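Local coordinates for protein ribulose-5-phosphate reductase 1 (Staphylococcus aureus, PDB 6XHK) that catalyses the NADPH-dependent reduction of D-ribulose 5-phosphate to D-ribitol 5-phosphate for wall teichoic acid synthesis, at residues M1-V9 with D114-L122. Sequence-based numbering, arbitrary orientation.
Sequences MINQVYQLV and DGFMQDFVL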
loop_
_atom_site.group_PDB
_atom_site.type_symbol
_atom_site.label_atom_id
_atom_site.label_comp_id
_atom_site.label_asym_id
_atom_site.label_seq_id
_atom_site.Cartn_x
_atom_site.Cartn_y
_atom_site.Cartn_z
ATOM N N MET A 1 27.631 -17.664 -4.287
ATOM C CA MET A 1 26.271 -17.961 -4.760
ATOM C C MET A 1 25.784 -17.001 -5.862
ATOM O O MET A 1 26.174 -15.845 -5.884
ATOM C CB MET A 1 25.312 -17.958 -3.580
ATOM C CG MET A 1 23.995 -18.624 -3.878
ATOM S SD MET A 1 23.048 -19.102 -2.416
ATOM C CE MET A 1 22.710 -17.554 -1.617
ATOM N N ILE A 2 24.961 -17.492 -6.790
ATOM C CA ILE A 2 24.547 -16.731 -7.968
ATOM C C ILE A 2 23.069 -16.398 -7.853
ATOM O O ILE A 2 22.222 -17.299 -7.739
ATOM C CB ILE A 2 24.813 -17.485 -9.280
ATOM C CG1 ILE A 2 26.290 -17.724 -9.504
ATOM C CG2 ILE A 2 24.308 -16.679 -10.441
ATOM C CD1 ILE A 2 27.101 -16.464 -9.505
ATOM N N ASN A 3 22.755 -15.105 -7.933
ATOM C CA ASN A 3 21.385 -14.611 -7.848
ATOM C C ASN A 3 20.906 -14.217 -9.240
ATOM O O ASN A 3 21.629 -13.544 -9.981
ATOM C CB ASN A 3 21.302 -13.417 -6.898
ATOM C CG ASN A 3 19.883 -13.100 -6.465
ATOM O OD1 ASN A 3 18.970 -13.898 -6.649
ATOM N ND2 ASN A 3 19.700 -11.943 -5.856
ATOM N N GLN A 4 19.714 -14.672 -9.614
ATOM C CA GLN A 4 19.097 -14.235 -10.856
ATOM C C GLN A 4 18.167 -13.079 -10.526
ATOM O O GLN A 4 17.231 -13.232 -9.730
ATOM C CB GLN A 4 18.312 -15.350 -11.542
ATOM C CG GLN A 4 19.096 -16.581 -11.869
ATOM C CD GLN A 4 18.225 -17.702 -12.387
ATOM O OE1 GLN A 4 18.473 -18.232 -13.483
ATOM N NE2 GLN A 4 17.180 -18.052 -11.630
ATOM N N VAL A 5 18.431 -11.925 -11.126
ATOM C CA VAL A 5 17.585 -10.749 -10.982
ATOM C C VAL A 5 16.763 -10.611 -12.253
ATOM O O VAL A 5 17.293 -10.764 -13.361
ATOM C CB VAL A 5 18.428 -9.491 -10.719
ATOM C CG1 VAL A 5 17.569 -8.251 -10.780
ATOM C CG2 VAL A 5 19.119 -9.602 -9.375
ATOM N N TYR A 6 15.467 -10.363 -12.093
ATOM C CA TYR A 6 14.542 -10.198 -13.213
ATOM C C TYR A 6 14.252 -8.709 -13.346
ATOM O O TYR A 6 13.383 -8.156 -12.659
ATOM C CB TYR A 6 13.290 -11.051 -13.003
ATOM C CG TYR A 6 13.625 -12.528 -12.863
ATOM C CD1 TYR A 6 13.904 -13.312 -13.992
ATOM C CD2 TYR A 6 13.789 -13.106 -11.609
ATOM C CE1 TYR A 6 14.251 -14.655 -13.871
ATOM C CE2 TYR A 6 14.146 -14.445 -11.476
ATOM C CZ TYR A 6 14.382 -15.215 -12.605
ATOM O OH TYR A 6 14.736 -16.544 -12.445
ATOM N N GLN A 7 15.016 -8.066 -14.220
ATOM C CA GLN A 7 14.940 -6.637 -14.459
ATOM C C GLN A 7 14.041 -6.334 -15.654
ATOM O O GLN A 7 13.807 -7.177 -16.525
ATOM C CB GLN A 7 16.351 -6.061 -14.657
ATOM C CG GLN A 7 17.059 -5.791 -13.328
ATOM C CD GLN A 7 18.468 -5.248 -13.477
ATOM O OE1 GLN A 7 19.120 -5.464 -14.503
ATOM N NE2 GLN A 7 18.933 -4.504 -12.459
ATOM N N LEU A 8 13.484 -5.125 -15.647
ATOM C CA LEU A 8 12.776 -4.587 -16.797
ATOM C C LEU A 8 13.786 -3.841 -17.661
ATOM O O LEU A 8 14.441 -2.907 -17.187
ATOM C CB LEU A 8 11.651 -3.668 -16.339
ATOM C CG LEU A 8 10.644 -3.184 -17.376
ATOM C CD1 LEU A 8 9.727 -4.309 -17.841
ATOM C CD2 LEU A 8 9.850 -2.068 -16.759
ATOM N N VAL A 9 13.949 -4.288 -18.905
ATOM C CA VAL A 9 14.930 -3.702 -19.814
ATOM C C VAL A 9 14.260 -2.795 -20.833
ATOM O O VAL A 9 14.954 -2.023 -21.515
ATOM C CB VAL A 9 15.741 -4.797 -20.536
ATOM C CG1 VAL A 9 16.463 -5.667 -19.534
ATOM C CG2 VAL A 9 14.824 -5.647 -21.412
ATOM N N ASP A 114 16.849 -1.263 -5.191
ATOM C CA ASP A 114 16.640 -2.473 -5.987
ATOM C C ASP A 114 15.346 -3.156 -5.543
ATOM O O ASP A 114 14.814 -2.846 -4.479
ATOM C CB ASP A 114 17.821 -3.443 -5.857
ATOM C CG ASP A 114 18.312 -3.967 -7.210
ATOM O OD1 ASP A 114 17.737 -3.602 -8.265
ATOM O OD2 ASP A 114 19.272 -4.760 -7.221
ATOM N N GLY A 115 14.857 -4.101 -6.350
ATOM C CA GLY A 115 13.520 -4.635 -6.200
ATOM C C GLY A 115 13.475 -6.059 -5.675
ATOM O O GLY A 115 14.457 -6.604 -5.168
ATOM N N PHE A 116 12.292 -6.668 -5.808
ATOM C CA PHE A 116 12.023 -7.983 -5.232
ATOM C C PHE A 116 11.881 -9.095 -6.266
ATOM O O PHE A 116 11.875 -10.271 -5.885
ATOM C CB PHE A 116 10.752 -7.957 -4.365
ATOM C CG PHE A 116 10.902 -7.201 -3.072
ATOM C CD1 PHE A 116 12.130 -6.709 -2.666
ATOM C CD2 PHE A 116 9.791 -6.947 -2.275
ATOM C CE1 PHE A 116 12.250 -6.000 -1.465
ATOM C CE2 PHE A 116 9.900 -6.231 -1.074
ATOM C CZ PHE A 116 11.132 -5.765 -0.665
ATOM N N MET A 117 11.775 -8.782 -7.552
ATOM C CA MET A 117 11.749 -9.848 -8.553
ATOM C C MET A 117 13.154 -10.412 -8.738
ATOM O O MET A 117 13.834 -10.182 -9.739
ATOM C CB MET A 117 11.169 -9.343 -9.860
ATOM C CG MET A 117 9.873 -8.617 -9.696
ATOM S SD MET A 117 9.561 -7.754 -11.221
ATOM C CE MET A 117 9.222 -9.108 -12.303
ATOM N N GLN A 118 13.593 -11.185 -7.749
ATOM C CA GLN A 118 14.864 -11.885 -7.860
ATOM C C GLN A 118 14.804 -13.165 -7.030
ATOM O O GLN A 118 13.889 -13.367 -6.229
ATOM C CB GLN A 118 16.032 -10.979 -7.441
ATOM C CG GLN A 118 15.844 -10.181 -6.180
ATOM C CD GLN A 118 16.679 -8.928 -6.203
ATOM O OE1 GLN A 118 16.661 -8.203 -7.189
ATOM N NE2 GLN A 118 17.465 -8.697 -5.154
ATOM N N ASP A 119 15.793 -14.044 -7.245
ATOM C CA ASP A 119 15.805 -15.319 -6.534
ATOM C C ASP A 119 16.081 -15.129 -5.045
ATOM O O ASP A 119 15.556 -15.888 -4.224
ATOM C CB ASP A 119 16.838 -16.274 -7.132
ATOM C CG ASP A 119 16.349 -16.971 -8.393
ATOM O OD1 ASP A 119 15.119 -17.181 -8.529
ATOM O OD2 ASP A 119 17.215 -17.354 -9.221
ATOM N N PHE A 120 16.896 -14.130 -4.672
ATOM C CA PHE A 120 17.183 -13.859 -3.270
ATOM C C PHE A 120 17.196 -12.351 -3.037
ATOM O O PHE A 120 17.673 -11.591 -3.884
ATOM C CB PHE A 120 18.533 -14.431 -2.839
ATOM C CG PHE A 120 18.647 -15.917 -3.006
ATOM C CD1 PHE A 120 18.066 -16.786 -2.098
ATOM C CD2 PHE A 120 19.440 -16.440 -4.037
ATOM C CE1 PHE A 120 18.197 -18.146 -2.259
ATOM C CE2 PHE A 120 19.600 -17.792 -4.199
ATOM C CZ PHE A 120 18.978 -18.651 -3.306
ATOM N N VAL A 121 16.677 -11.927 -1.888
ATOM C CA VAL A 121 16.645 -10.523 -1.484
ATOM C C VAL A 121 17.441 -10.390 -0.198
ATOM O O VAL A 121 17.161 -11.089 0.781
ATOM C CB VAL A 121 15.208 -10.011 -1.289
ATOM C CG1 VAL A 121 15.212 -8.555 -0.984
ATOM C CG2 VAL A 121 14.409 -10.223 -2.550
ATOM N N LEU A 122 18.424 -9.494 -0.192
ATOM C CA LEU A 122 19.225 -9.258 1.005
ATOM C C LEU A 122 18.653 -8.086 1.784
ATOM O O LEU A 122 18.351 -7.042 1.212
ATOM C CB LEU A 122 20.679 -8.981 0.652
ATOM C CG LEU A 122 21.231 -10.088 -0.220
ATOM C CD1 LEU A 122 21.163 -9.695 -1.698
ATOM C CD2 LEU A 122 22.623 -10.352 0.218
#
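Val-5 and Gln-118 form a single antiparallel beta bridge, their CA atoms 4.3 Å apart. It joins the N-terminal strand 2-10 to the loop that leads into strand 121-123 of the GroES-like domain, which is part of the zinc-containing alcohol dehydrogenase fold. On its other side strand 2-10 pairs with strand 13-20, so the loop lies along a small antiparallel sheet.

Two backbone bonds flank the bridge. Tyr-6 N donates to Met-117 O over 2.9 Å. Asp-119 N donates to Gln-4 O over 3.0 Å. Met-117 is the centre of an inverse gamma turn, in which Gln-118 N also bonds to Phe-116 O.

Beyond the bridge a side-chain amide takes over from the backbone. Asn-3 has CG anti to its own N (chi1 -164°), which carries the amide to the backbone of Phe-120. There it bonds twice: OD1 accepts from Phe-120 N at 2.9 Å, and ND2 donates to Phe-120 O at 2.8 Å. Neither bond is straight. Phe-120 O also accepts from Gln-118 NE2, so two side-chain amides grip this one carbonyl.

Asp-119 brings a carboxylate to the contact. Its OD1 makes a long, weak ion pair with Arg-31. Its OD2 accepts from Gln-4 NE2 through the syn lone pair, but the modelled length of 2.5 Å is doubtfully short.

Van der Waals contacts surround these bonds. Both methyl groups of Val-5 lie against Gln-118 OE1, the two side chains running side by side. Tyr-6 turns a ring edge to the Met-117 carbonyl. Met-1 SD sits obliquely to the Phe-120 ring, a Met-aromatic contact. The Met-1 chain bends at chi3 (63°) and lays CE over one face of that ring, 4.2 Å from its centroid, a CH-pi contact.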